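Local coordinates for protein endopolygalacturonase (Chondrostereum purpureum, PDB 1KCC) that probably hydrolyses the alpha-1,4 bonds of polygalacturonic acid, the backbone of pectin, as an endo-acting member of glycosyl hydrolase family 28, at residues A[118-123]-A[154-159]; A[180-185]-A[207-212]; A[193-198]-A[224-229]; A[258-263]-A[298-303]. One frame throughout, in Å; residues are numbered along the deposited sequence. Where two conformers were deposited one is given.

Contact 1. Residues A[118-123]-A[154-159]. With NA (sodium ion), chain F.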
loop_
_atom_site.group_PDB
_atom_site.type_symbol
_atom_site.label_atom_id
_atom_site.label_comp_id
_atom_site.label_asym_id
_atom_site.label_seq_id
_atom_site.Cartn_x
_atom_site.Cartn_y
_atom_site.Cartn_z
ATOM N N PRO A 118 8.622 -11.207 3.957
ATOM C CA PRO A 118 8.311 -11.717 5.307
ATOM C C PRO A 118 7.042 -11.089 5.881
ATOM O O PRO A 118 6.256 -11.817 6.506
ATOM C CB PRO A 118 9.556 -11.345 6.116
ATOM C CG PRO A 118 10.674 -11.411 5.064
ATOM C CD PRO A 118 10.060 -10.745 3.855
ATOM N N ALA A 119 6.865 -9.791 5.678
ATOM C CA ALA A 119 5.634 -9.084 6.109
ATOM C C ALA A 119 5.471 -7.920 5.140
ATOM O O ALA A 119 5.330 -8.174 3.917
ATOM C CB ALA A 119 5.677 -8.722 7.571
ATOM N N GLN A 120 5.472 -6.692 5.610
ATOM C CA GLN A 120 5.140 -5.584 4.694
ATOM C C GLN A 120 6.193 -5.537 3.569
ATOM O O GLN A 120 7.416 -5.623 3.826
ATOM C CB GLN A 120 5.122 -4.253 5.441
ATOM C CG GLN A 120 3.994 -4.153 6.483
ATOM C CD GLN A 120 4.349 -4.721 7.846
ATOM O OE1 GLN A 120 5.287 -5.487 8.032
ATOM N NE2 GLN A 120 3.498 -4.434 8.876
ATOM N N ALA A 121 5.726 -5.365 2.334
ATOM C CA ALA A 121 6.615 -5.558 1.171
ATOM C C ALA A 121 7.393 -4.319 0.794
ATOM O O ALA A 121 8.645 -4.323 0.944
ATOM C CB ALA A 121 5.793 -6.097 0.002
ATOM N N ILE A 122 6.733 -3.247 0.363
ATOM C CA ILE A 122 7.430 -2.078 -0.158
ATOM C C ILE A 122 7.012 -0.831 0.640
ATOM O O ILE A 122 5.840 -0.448 0.629
ATOM C CB ILE A 122 7.161 -1.846 -1.656
ATOM C CG1 ILE A 122 7.541 -3.102 -2.458
ATOM C CG2 ILE A 122 7.900 -0.632 -2.178
ATOM C CD1 ILE A 122 7.236 -3.030 -3.942
ATOM N N SER A 123 7.978 -0.216 1.311
ATOM C CA SER A 123 7.795 1.063 1.996
ATOM C C SER A 123 8.311 2.172 1.083
ATOM O O SER A 123 9.414 2.110 0.593
ATOM C CB SER A 123 8.546 1.026 3.293
ATOM O OG SER A 123 8.509 2.287 3.948
ATOM N N GLY A 154 1.172 -4.513 0.390
ATOM C CA GLY A 154 1.887 -4.327 -0.858
ATOM C C GLY A 154 2.783 -3.099 -0.833
ATOM O O GLY A 154 4.008 -3.185 -0.975
ATOM N N PHE A 155 2.138 -1.934 -0.632
ATOM C CA PHE A 155 2.798 -0.650 -0.616
ATOM C C PHE A 155 2.344 0.134 0.618
ATOM O O PHE A 155 1.146 0.327 0.783
ATOM C CB PHE A 155 2.440 0.205 -1.842
ATOM C CG PHE A 155 2.725 -0.490 -3.144
ATOM C CD1 PHE A 155 3.998 -0.353 -3.745
ATOM C CD2 PHE A 155 1.779 -1.254 -3.795
ATOM C CE1 PHE A 155 4.243 -1.004 -4.958
ATOM C CE2 PHE A 155 2.039 -1.902 -4.973
ATOM C CZ PHE A 155 3.288 -1.793 -5.578
ATOM N N ASP A 156 3.303 0.537 1.454
ATOM C CA ASP A 156 3.021 1.440 2.576
ATOM C C ASP A 156 3.620 2.783 2.242
ATOM O O ASP A 156 4.858 2.883 2.015
ATOM C CB ASP A 156 3.646 0.871 3.842
ATOM C CG ASP A 156 2.976 -0.394 4.316
ATOM O OD1 ASP A 156 1.698 -0.423 4.235
ATOM O OD2 ASP A 156 3.630 -1.301 4.822
ATOM N N VAL A 157 2.795 3.820 2.164
ATOM C CA VAL A 157 3.246 5.115 1.653
ATOM C C VAL A 157 3.164 6.187 2.726
ATOM O O VAL A 157 2.076 6.478 3.233
ATOM C CB VAL A 157 2.398 5.546 0.411
ATOM C CG1 VAL A 157 2.911 6.885 -0.109
ATOM C CG2 VAL A 157 2.434 4.478 -0.674
ATOM N N SER A 158 4.329 6.790 3.008
ATOM C CA SER A 158 4.403 7.994 3.836
ATOM C C SER A 158 5.310 8.927 3.048
ATOM O O SER A 158 6.554 8.916 3.172
ATOM C CB SER A 158 4.968 7.748 5.218
ATOM O OG SER A 158 4.008 6.974 5.985
ATOM N N ALA A 159 4.691 9.722 2.163
ATOM C CA ALA A 159 5.471 10.459 1.180
ATOM C C ALA A 159 4.559 11.406 0.424
ATOM O O ALA A 159 3.352 11.165 0.306
ATOM C CB ALA A 159 6.050 9.480 0.175
HETATM NA NA NA F . 4.252 4.009 5.667
#

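Contact 2. Residues A[180-185]-A[207-212]. With NAG (2-acetamido-2-deoxy-beta-D-glucopyranose), chain D.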
loop_
_atom_site.group_PDB
_atom_site.type_symbol
_atom_site.label_atom_id
_atom_site.label_comp_id
_atom_site.label_asym_id
_atom_site.label_seq_id
_atom_site.Cartn_x
_atom_site.Cartn_y
_atom_site.Cartn_z
ATOM N N ASP A 180 0.583 8.846 5.224
ATOM C CA ASP A 180 0.935 10.252 5.377
ATOM C C ASP A 180 1.296 10.765 4.001
ATOM O O ASP A 180 1.892 10.010 3.206
ATOM C CB ASP A 180 2.132 10.390 6.336
ATOM C CG ASP A 180 2.392 11.774 6.845
ATOM O OD1 ASP A 180 1.483 12.572 7.031
ATOM O OD2 ASP A 180 3.593 12.049 7.169
ATOM N N GLY A 181 1.004 12.033 3.756
ATOM C CA GLY A 181 1.483 12.685 2.538
ATOM C C GLY A 181 0.401 13.279 1.681
ATOM O O GLY A 181 -0.802 13.037 1.837
ATOM N N ASN A 182 0.888 14.140 0.757
ATOM C CA ASN A 182 0.056 14.866 -0.171
ATOM C C ASN A 182 0.360 14.439 -1.609
ATOM O O ASN A 182 1.531 14.241 -1.950
ATOM C CB ASN A 182 0.333 16.394 -0.058
ATOM C CG ASN A 182 -0.563 17.198 -0.975
ATOM O OD1 ASN A 182 -1.786 17.280 -0.771
ATOM N ND2 ASN A 182 0.009 17.841 -1.980
ATOM N N ASN A 183 -0.703 14.388 -2.444
ATOM C CA ASN A 183 -0.560 14.176 -3.869
ATOM C C ASN A 183 -0.064 12.759 -4.158
ATOM O O ASN A 183 1.059 12.541 -4.581
ATOM C CB ASN A 183 0.395 15.225 -4.542
ATOM C CG ASN A 183 0.452 14.966 -6.048
ATOM O OD1 ASN A 183 -0.417 14.365 -6.689
ATOM N ND2 ASN A 183 1.546 15.427 -6.626
ATOM N N ILE A 184 -1.006 11.828 -3.928
ATOM C CA ILE A 184 -0.734 10.383 -4.060
ATOM C C ILE A 184 -1.768 9.801 -4.989
ATOM O O ILE A 184 -2.970 9.969 -4.762
ATOM C CB ILE A 184 -0.711 9.685 -2.693
ATOM C CG1 ILE A 184 0.419 10.297 -1.816
ATOM C CG2 ILE A 184 -0.478 8.201 -2.842
ATOM C CD1 ILE A 184 0.257 10.058 -0.359
ATOM N N ARG A 185 -1.303 9.108 -6.021
ATOM C CA ARG A 185 -2.167 8.540 -7.042
ATOM C C ARG A 185 -1.905 7.048 -7.108
ATOM O O ARG A 185 -0.758 6.629 -7.246
ATOM C CB ARG A 185 -1.857 9.208 -8.384
ATOM C CG ARG A 185 -2.735 8.701 -9.523
ATOM C CD ARG A 185 -2.365 9.426 -10.851
ATOM N NE ARG A 185 -3.107 10.613 -10.828
ATOM C CZ ARG A 185 -4.305 10.948 -11.349
ATOM N NH1 ARG A 185 -5.008 10.127 -12.076
ATOM N NH2 ARG A 185 -4.645 12.161 -11.047
ATOM N N HIS A 207 -1.088 13.454 8.116
ATOM C CA HIS A 207 -2.018 14.180 7.265
ATOM C C HIS A 207 -1.927 13.635 5.857
ATOM O O HIS A 207 -0.865 13.716 5.212
ATOM C CB HIS A 207 -1.651 15.682 7.225
ATOM C CG HIS A 207 -1.684 16.268 8.595
ATOM N ND1 HIS A 207 -0.650 16.460 9.477
ATOM C CD2 HIS A 207 -2.813 16.731 9.236
ATOM C CE1 HIS A 207 -1.125 17.027 10.617
ATOM N NE2 HIS A 207 -2.434 17.164 10.463
ATOM N N VAL A 208 -3.031 13.071 5.373
ATOM C CA VAL A 208 -3.108 12.543 4.014
ATOM C C VAL A 208 -4.018 13.472 3.215
ATOM O O VAL A 208 -5.105 13.830 3.691
ATOM C CB VAL A 208 -3.649 11.119 4.014
ATOM C CG1 VAL A 208 -3.990 10.653 2.602
ATOM C CG2 VAL A 208 -2.614 10.168 4.634
ATOM N N SER A 209 -3.556 13.905 2.042
ATOM C CA SER A 209 -4.386 14.833 1.256
ATOM C C SER A 209 -4.144 14.621 -0.215
ATOM O O SER A 209 -3.074 14.187 -0.663
ATOM C CB SER A 209 -4.080 16.277 1.632
ATOM O OG SER A 209 -2.676 16.528 1.609
ATOM N N ASN A 210 -5.177 14.982 -0.989
ATOM C CA ASN A 210 -5.096 14.976 -2.445
ATOM C C ASN A 210 -4.673 13.598 -2.979
ATOM O O ASN A 210 -3.625 13.417 -3.623
ATOM C CB ASN A 210 -4.195 16.106 -2.992
ATOM C CG ASN A 210 -4.819 17.441 -2.611
ATOM O OD1 ASN A 210 -4.171 18.266 -1.929
ATOM N ND2 ASN A 210 -6.021 17.642 -3.011
ATOM N N VAL A 211 -5.545 12.637 -2.681
ATOM C CA VAL A 211 -5.347 11.243 -3.075
ATOM C C VAL A 211 -6.321 10.925 -4.216
ATOM O O VAL A 211 -7.524 11.275 -4.126
ATOM C CB VAL A 211 -5.605 10.293 -1.907
ATOM C CG1 VAL A 211 -5.600 8.830 -2.306
ATOM C CG2 VAL A 211 -4.600 10.533 -0.790
ATOM N N VAL A 212 -5.828 10.270 -5.242
ATOM C CA VAL A 212 -6.669 9.769 -6.334
ATOM C C VAL A 212 -6.497 8.263 -6.418
ATOM O O VAL A 212 -5.366 7.775 -6.586
ATOM C CB VAL A 212 -6.307 10.455 -7.689
ATOM C CG1 VAL A 212 -7.067 9.765 -8.814
ATOM C CG2 VAL A 212 -6.610 11.934 -7.628
HETATM C C1 NAG D . 6.328 17.402 -3.435
HETATM C C2 NAG D . 6.077 18.465 -4.552
HETATM C C3 NAG D . 6.387 19.822 -3.862
HETATM C C4 NAG D . 5.445 19.985 -2.667
HETATM C C5 NAG D . 5.310 18.801 -1.695
HETATM C C6 NAG D . 3.873 18.809 -1.126
HETATM C C7 NAG D . 6.877 17.838 -6.876
HETATM C C8 NAG D . 8.059 17.787 -7.699
HETATM N N2 NAG D . 7.067 18.330 -5.612
HETATM O O3 NAG D . 5.997 20.871 -4.803
HETATM O O4 NAG D . 5.748 21.267 -2.021
HETATM O O5 NAG D . 5.302 17.561 -2.466
HETATM O O6 NAG D . 3.054 18.049 -2.050
HETATM O O7 NAG D . 5.823 17.448 -7.305
HETATM O O HOH W 1 -3.056 13.182 -6.647
#

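Contact 3. Residues A[193-198]-A[224-229]. With GTR (beta-D-galactopyranuronic acid), chain B.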
loop_
_atom_site.group_PDB
_atom_site.type_symbol
_atom_site.label_atom_id
_atom_site.label_comp_id
_atom_site.label_asym_id
_atom_site.label_seq_id
_atom_site.Cartn_x
_atom_site.Cartn_y
_atom_site.Cartn_z
ATOM N N GLY A 193 -6.695 -10.893 -2.592
ATOM C CA GLY A 193 -6.369 -11.711 -1.428
ATOM C C GLY A 193 -6.300 -10.954 -0.110
ATOM O O GLY A 193 -6.433 -11.565 0.958
ATOM N N GLY A 194 -6.082 -9.631 -0.176
ATOM C CA GLY A 194 -5.704 -8.856 1.013
ATOM C C GLY A 194 -6.888 -8.115 1.601
ATOM O O GLY A 194 -8.013 -8.635 1.694
ATOM N N HIS A 195 -6.589 -6.906 2.102
ATOM C CA HIS A 195 -7.529 -6.103 2.861
ATOM C C HIS A 195 -7.956 -4.849 2.095
ATOM O O HIS A 195 -8.603 -3.991 2.718
ATOM C CB HIS A 195 -6.982 -5.745 4.243
ATOM C CG HIS A 195 -6.761 -6.953 5.143
ATOM N ND1 HIS A 195 -6.347 -6.834 6.457
ATOM C CD2 HIS A 195 -6.890 -8.272 4.916
ATOM C CE1 HIS A 195 -6.222 -8.030 6.981
ATOM N NE2 HIS A 195 -6.537 -8.932 6.062
ATOM N N GLY A 196 -7.686 -4.784 0.819
ATOM C CA GLY A 196 -8.229 -3.684 -0.019
ATOM C C GLY A 196 -7.311 -2.490 -0.075
ATOM O O GLY A 196 -6.121 -2.519 0.256
ATOM N N ILE A 197 -7.897 -1.394 -0.560
ATOM C CA ILE A 197 -7.140 -0.146 -0.804
ATOM C C ILE A 197 -7.414 0.814 0.342
ATOM O O ILE A 197 -8.567 1.222 0.534
ATOM C CB ILE A 197 -7.570 0.477 -2.137
ATOM C CG1 ILE A 197 -7.225 -0.459 -3.317
ATOM C CG2 ILE A 197 -6.945 1.858 -2.320
ATOM C CD1 ILE A 197 -7.867 0.020 -4.636
ATOM N N SER A 198 -6.370 1.110 1.137
ATOM C CA SER A 198 -6.577 1.846 2.386
ATOM C C SER A 198 -5.827 3.171 2.426
ATOM O O SER A 198 -4.682 3.310 1.994
ATOM C CB SER A 198 -6.115 1.010 3.573
ATOM O OG SER A 198 -6.999 -0.063 3.759
ATOM N N GLY A 224 -13.172 -3.462 0.456
ATOM C CA GLY A 224 -12.913 -2.868 -0.877
ATOM C C GLY A 224 -12.006 -1.658 -0.758
ATOM O O GLY A 224 -10.848 -1.684 -1.129
ATOM N N VAL A 225 -12.592 -0.556 -0.195
ATOM C CA VAL A 225 -11.794 0.623 0.132
ATOM C C VAL A 225 -12.085 1.013 1.583
ATOM O O VAL A 225 -13.212 0.860 2.078
ATOM C CB VAL A 225 -12.037 1.810 -0.835
ATOM C CG1 VAL A 225 -11.696 1.425 -2.252
ATOM C CG2 VAL A 225 -13.498 2.308 -0.737
ATOM N N ARG A 226 -11.040 1.516 2.238
ATOM C CA ARG A 226 -11.153 1.988 3.602
ATOM C C ARG A 226 -10.423 3.309 3.799
ATOM O O ARG A 226 -9.343 3.512 3.251
ATOM C CB ARG A 226 -10.531 1.023 4.605
ATOM C CG ARG A 226 -11.387 -0.159 4.982
ATOM C CD ARG A 226 -10.691 -0.787 6.271
ATOM N NE ARG A 226 -9.461 -1.414 5.765
ATOM C CZ ARG A 226 -8.706 -2.171 6.608
ATOM N NH1 ARG A 226 -9.036 -2.329 7.884
ATOM N NH2 ARG A 226 -7.578 -2.742 6.123
ATOM N N ILE A 227 -11.006 4.136 4.649
ATOM C CA ILE A 227 -10.277 5.248 5.288
ATOM C C ILE A 227 -10.404 5.004 6.765
ATOM O O ILE A 227 -11.521 5.019 7.305
ATOM C CB ILE A 227 -10.809 6.646 4.893
ATOM C CG1 ILE A 227 -10.899 6.743 3.353
ATOM C CG2 ILE A 227 -9.918 7.716 5.524
ATOM C CD1 ILE A 227 -11.439 8.117 2.920
ATOM N N LYS A 228 -9.272 4.696 7.425
ATOM C CA LYS A 228 -9.262 4.311 8.828
ATOM C C LYS A 228 -8.397 5.262 9.602
ATOM O O LYS A 228 -7.239 5.515 9.235
ATOM C CB LYS A 228 -8.742 2.846 8.997
ATOM C CG LYS A 228 -7.704 2.362 8.010
ATOM C CD LYS A 228 -7.105 0.966 8.419
ATOM C CE LYS A 228 -6.254 0.461 7.231
ATOM N NZ LYS A 228 -5.461 -0.737 7.635
ATOM N N ALA A 229 -8.928 5.797 10.691
ATOM C CA ALA A 229 -8.150 6.616 11.623
ATOM C C ALA A 229 -8.227 5.991 12.996
ATOM O O ALA A 229 -9.298 5.583 13.442
ATOM C CB ALA A 229 -8.641 8.050 11.700
HETATM C C1 GTR B . -5.571 -7.352 10.684
HETATM C C2 GTR B . -4.118 -7.209 11.109
HETATM C C3 GTR B . -3.877 -5.875 11.606
HETATM C C4 GTR B . -4.225 -4.783 10.550
HETATM C C5 GTR B . -5.681 -5.069 10.132
HETATM C C6 GTR B . -6.105 -4.138 9.015
HETATM O O1 GTR B . -5.828 -8.627 10.180
HETATM O O2 GTR B . -3.833 -8.199 12.119
HETATM O O3 GTR B . -2.436 -5.736 11.960
HETATM O O4 GTR B . -3.314 -4.861 9.444
HETATM O O5 GTR B . -5.846 -6.420 9.646
HETATM O O6A GTR B . -6.320 -4.535 7.849
HETATM O O6B GTR B . -6.240 -2.957 9.358
HETATM O O HOH W 2 -9.218 -1.412 2.829
HETATM O O HOH W 3 -8.922 4.047 0.553
#

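Contact 4. Residues A[258-263]-A[298-303]. With GTR (beta-D-galactopyranuronic acid), chain B.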
loop_
_atom_site.group_PDB
_atom_site.type_symbol
_atom_site.label_atom_id
_atom_site.label_comp_id
_atom_site.label_asym_id
_atom_site.label_seq_id
_atom_site.Cartn_x
_atom_site.Cartn_y
_atom_site.Cartn_z
ATOM N N ILE A 258 -15.439 3.687 6.140
ATOM C CA ILE A 258 -14.804 4.970 6.462
ATOM C C ILE A 258 -15.008 5.101 7.947
ATOM O O ILE A 258 -16.169 5.250 8.369
ATOM C CB ILE A 258 -15.413 6.108 5.631
ATOM C CG1 ILE A 258 -15.072 5.819 4.160
ATOM C CG2 ILE A 258 -14.921 7.494 6.118
ATOM C CD1 ILE A 258 -15.507 6.645 3.091
ATOM N N SER A 259 -13.941 5.060 8.744
ATOM C CA SER A 259 -14.123 4.915 10.161
ATOM C C SER A 259 -13.017 5.596 10.961
ATOM O O SER A 259 -11.841 5.443 10.671
ATOM C CB SER A 259 -14.111 3.423 10.520
ATOM O OG SER A 259 -14.131 3.260 11.938
ATOM N N GLN A 260 -13.458 6.281 12.023
ATOM C CA GLN A 260 -12.587 6.909 12.996
ATOM C C GLN A 260 -12.556 6.157 14.307
ATOM O O GLN A 260 -12.164 6.670 15.363
ATOM C CB GLN A 260 -12.985 8.378 13.174
ATOM C CG GLN A 260 -12.601 9.162 11.931
ATOM C CD GLN A 260 -13.268 10.524 11.839
ATOM O OE1 GLN A 260 -14.385 10.733 12.350
ATOM N NE2 GLN A 260 -12.649 11.456 11.129
ATOM N N SER A 261 -12.888 4.854 14.237
ATOM C CA SER A 261 -12.900 3.977 15.443
ATOM C C SER A 261 -11.758 2.982 15.462
ATOM O O SER A 261 -11.737 2.110 16.353
ATOM C CB SER A 261 -14.218 3.170 15.490
ATOM O OG SER A 261 -15.308 4.055 15.562
ATOM N N TYR A 262 -10.785 3.051 14.547
ATOM C CA TYR A 262 -9.747 2.016 14.420
ATOM C C TYR A 262 -9.011 1.861 15.726
ATOM O O TYR A 262 -8.664 2.857 16.378
ATOM C CB TYR A 262 -8.798 2.440 13.281
ATOM C CG TYR A 262 -7.900 1.280 12.854
ATOM C CD1 TYR A 262 -8.361 0.362 11.880
ATOM C CD2 TYR A 262 -6.663 1.121 13.388
ATOM C CE1 TYR A 262 -7.569 -0.698 11.474
ATOM C CE2 TYR A 262 -5.833 0.040 12.986
ATOM C CZ TYR A 262 -6.324 -0.845 12.031
ATOM O OH TYR A 262 -5.501 -1.893 11.630
ATOM N N PRO A 263 -8.558 0.661 16.107
ATOM C CA PRO A 263 -8.526 -0.608 15.355
ATOM C C PRO A 263 -9.840 -1.368 15.294
ATOM O O PRO A 263 -9.925 -2.418 14.682
ATOM C CB PRO A 263 -7.476 -1.420 16.130
ATOM C CG PRO A 263 -7.640 -0.981 17.535
ATOM C CD PRO A 263 -7.914 0.517 17.436
ATOM N N VAL A 298 -20.092 4.292 7.245
ATOM C CA VAL A 298 -19.351 5.510 7.546
ATOM C C VAL A 298 -19.542 5.766 9.037
ATOM O O VAL A 298 -20.687 5.875 9.485
ATOM C CB VAL A 298 -19.816 6.706 6.730
ATOM C CG1 VAL A 298 -19.118 7.990 7.175
ATOM C CG2 VAL A 298 -19.610 6.409 5.244
ATOM N N GLU A 299 -18.451 5.811 9.784
ATOM C CA GLU A 299 -18.472 5.994 11.244
ATOM C C GLU A 299 -17.557 7.158 11.592
ATOM O O GLU A 299 -16.372 6.987 11.833
ATOM C CB GLU A 299 -18.052 4.714 11.934
ATOM C CG GLU A 299 -18.056 4.806 13.463
ATOM C CD GLU A 299 -19.413 4.589 14.083
ATOM O OE1 GLU A 299 -20.464 4.602 13.426
ATOM O OE2 GLU A 299 -19.418 4.415 15.313
ATOM N N CYS A 300 -18.151 8.376 11.548
ATOM C CA CYS A 300 -17.398 9.626 11.776
ATOM C C CYS A 300 -17.684 10.195 13.156
ATOM O O CYS A 300 -18.834 10.408 13.531
ATOM C CB CYS A 300 -17.847 10.729 10.795
ATOM S SG CYS A 300 -17.318 10.467 9.090
ATOM N N GLY A 301 -16.608 10.540 13.889
ATOM C CA GLY A 301 -16.643 11.506 14.942
ATOM C C GLY A 301 -16.431 12.932 14.477
ATOM O O GLY A 301 -16.910 13.869 15.133
ATOM N N ASN A 302 -15.719 13.119 13.369
ATOM C CA ASN A 302 -15.438 14.476 12.872
ATOM C C ASN A 302 -15.179 14.392 11.386
ATOM O O ASN A 302 -14.082 13.999 10.934
ATOM C CB ASN A 302 -14.235 15.058 13.631
ATOM C CG ASN A 302 -13.967 16.498 13.229
ATOM O OD1 ASN A 302 -14.705 17.066 12.417
ATOM N ND2 ASN A 302 -12.902 17.068 13.805
ATOM N N CYS A 303 -16.220 14.715 10.590
ATOM C CA CYS A 303 -16.118 14.652 9.128
ATOM C C CYS A 303 -16.818 15.905 8.563
ATOM O O CYS A 303 -17.837 16.293 9.136
ATOM C CB CYS A 303 -16.775 13.409 8.524
ATOM S SG CYS A 303 -15.856 11.909 8.954
HETATM C C1 GTR B . -5.571 -7.352 10.684
HETATM C C2 GTR B . -4.118 -7.209 11.109
HETATM C C3 GTR B . -3.877 -5.875 11.606
HETATM C C4 GTR B . -4.225 -4.783 10.550
HETATM C C5 GTR B . -5.681 -5.069 10.132
HETATM C C6 GTR B . -6.105 -4.138 9.015
HETATM O O1 GTR B . -5.828 -8.627 10.180
HETATM O O2 GTR B . -3.833 -8.199 12.119
HETATM O O3 GTR B . -2.436 -5.736 11.960
HETATM O O4 GTR B . -3.314 -4.861 9.444
HETATM O O5 GTR B . -5.846 -6.420 9.646
HETATM O O6A GTR B . -6.320 -4.535 7.849
HETATM O O6B GTR B . -6.240 -2.957 9.358
#

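Contact 1. Residues A[118-123]-A[154-159]
I122 and F155 stand side by side on neighbouring turns of the right-handed parallel beta-helix characteristic of glycosyl hydrolase family 28. Both first torsions are -56°, which sets I122 CG1 and the phenyl ring beside their own backbone nitrogens and points the two side chains the same way. As a result I122 CD1 comes obliquely to the ring at F155 CE1, 3.8 Å away. Around this pair I136 and V138 cover the isoleucine, while L133, I164 and V169 pack on the phenylalanine.

Backbone bonds from I122 N to G154 O (3.0 Å) and from D156 N to I122 O (2.8 Å) lock the parallel register. The latter is the straighter, at 166°.

The face carrying D156 and S123 is polar. Q120 CG lies 3.3 Å from D156 OD2; beyond it the chain bends at the second torsion and carries the amide away, its plane 62° from that of the carboxylate; T90 OG1 holds Q120 NE2. S123 OG takes a hydrogen bond from K102 NZ, a partner on the preceding turn. Further along the same strand a sodium ion sits 3.7 Å from D156 CB and is bound by S158 OG at 3.0 Å.

Contact 2. Residues A[180-185]-A[207-212]
D180 reaches across to H207 with its carboxylate: OD1 accepts the H207 backbone N-H at 2.9 Å, almost straight (172°) and nearly in line with its own C-O bond. Its CB leaves the backbone heading away from the partner strand, but a first torsion of -166° lays CG beside the carbonyl carbon and brings OD1 back to the contact. With an alanine here, the H207 N-H would probably be left without this acceptor and the start of the pairing would be less firmly held.

Next to it G181 N bonds to H207 O, and S209 N to G181 O. A side chain at G181 would press on the carbonyl of D180 and on I184 CD1.

At the other end R185 and V212 run alongside each other. A bend at the third torsion of R185 (-85°) turns its guanidinium so that V212 CG1 lies 3.7 Å above one face, towards the rim, while NH1 forms a salt bridge with E187. Between these ends a water donates to N183 OD1 (2.9 Å) and to N210 O (3.1 Å), while N183 ND2 is held by N161, a glycosylated asparagine.

Both chains turn a corner of the beta-helix here. On the preceding turn residues 159-164 continue the backbone pairing; inside, I184, V208 and V211 meet I178 of strand 176-179, and the two valines also pack on I199 of strand 197-202.

Contact 3. Residues A[193-198]-A[224-229]
The galacturonate-binding cleft on the flank of the parallel beta-helix is built here from two adjacent turns, with H195 CB lying 3.6 Å from R226 NH2. H195, the predicted active-site histidine, and R226 converge on the sugar's carboxylate. H195 ND1 donates to GTR O6A at 2.7 Å, the oxygen lying near the imidazole plane, and R226 NH2 gives the same oxygen a second bond of 2.8 Å, at 167°. The other oxygen, GTR O6B, takes a longer and more bent bond from R226 NH1 and another from K228 NZ (2.9 Å). Gripped from both segments through both oxygens, the carboxylate is probably held against rotation.

K228 starts from an unusual first torsion, 32°, with CG between the backbone N and the carbonyl carbon, then runs out extended. That path carries its CE 3.6 Å above the centre of the R226 guanidinium, so this methylene covers one face of the guanidinium while both cationic chains share the sugar's carboxylate. D174 supplies a second counter-charge to both through salt bridges, and is likely to steady the cluster; Y223 adds a cation-pi contact to R226.

Beneath the site, I197 N bonds to G224 O and R226 N to I197 O, in parallel register. G196 passes so close to G224 that a CB on it would collide with G224 O. S198 OG, which is also bonded to D174, shares a water with R226: that water donates to S198 OG and to H195 O, and accepts from R226 NE at 2.9 Å.

Contact 4. Residues A[258-263]-A[298-303]
Q260 reaches across to the 300-303 loop and grips it with its terminal amide. Its CB faces E299 O at 3.9 Å, beside the bond that Q260 N gives to that same oxygen. The first torsion (-71°) sets CG next to the backbone N, and from there the chain runs extended until CD lies 3.7 Å from N302 O. At the tip OE1 accepts two backbone N-H groups: N302 N at 2.9 Å and, by a weak, bent bond, G301 N at 2.7 Å. NE2 donates to N302 O at 2.9 Å, nearly straight (172°) and within its own amide plane, though it approaches from above the plane of that carbonyl.

Here two successive turns of the parallel beta-helix end their paired strands, I258 O accepting from E299 N, and the chain beyond them loops out. The loop at 300-303 is closed by the C300-C303 disulfide, whose C303 SG lies 3.9 Å from Q260 OE1. With an alanine in place of Q260, the N-H groups of G301 and N302 would probably lose their acceptor, and the disulfide loop would be freer to move.

On the other loop S259 OG, also hydrogen-bonded to D265 O, accepts from S261 N in an ST turn, and Y262 swings out to give its OH to GTR O6B at 2.6 Å.

All four contacts join successive turns of one beta-helix. Contacts 1, 3 and 4 reach the same eleven-strand parallel sheet, whereas contact 2 lies at a corner and meets contact 1 where A159 N probably bonds to D180 O (3.0 Å). Contacts 3 and 4 adjoin through probable backbone bonds, S259 N to I227 O at 2.8 Å and A229 N to S259 O at 2.9 Å; Y262 CE1 also packs on K228 CD at 3.5 Å. Together they hold one galacturonate carboxylate. Contact 1 lies near the sugar without touching it, its Q120 side chain about 7 Å from it and about 4 Å from the side chain of N151, another galacturonate-binding residue. Contact 2 alternates with contact 3 along the chain, their centres about 15 Å apart.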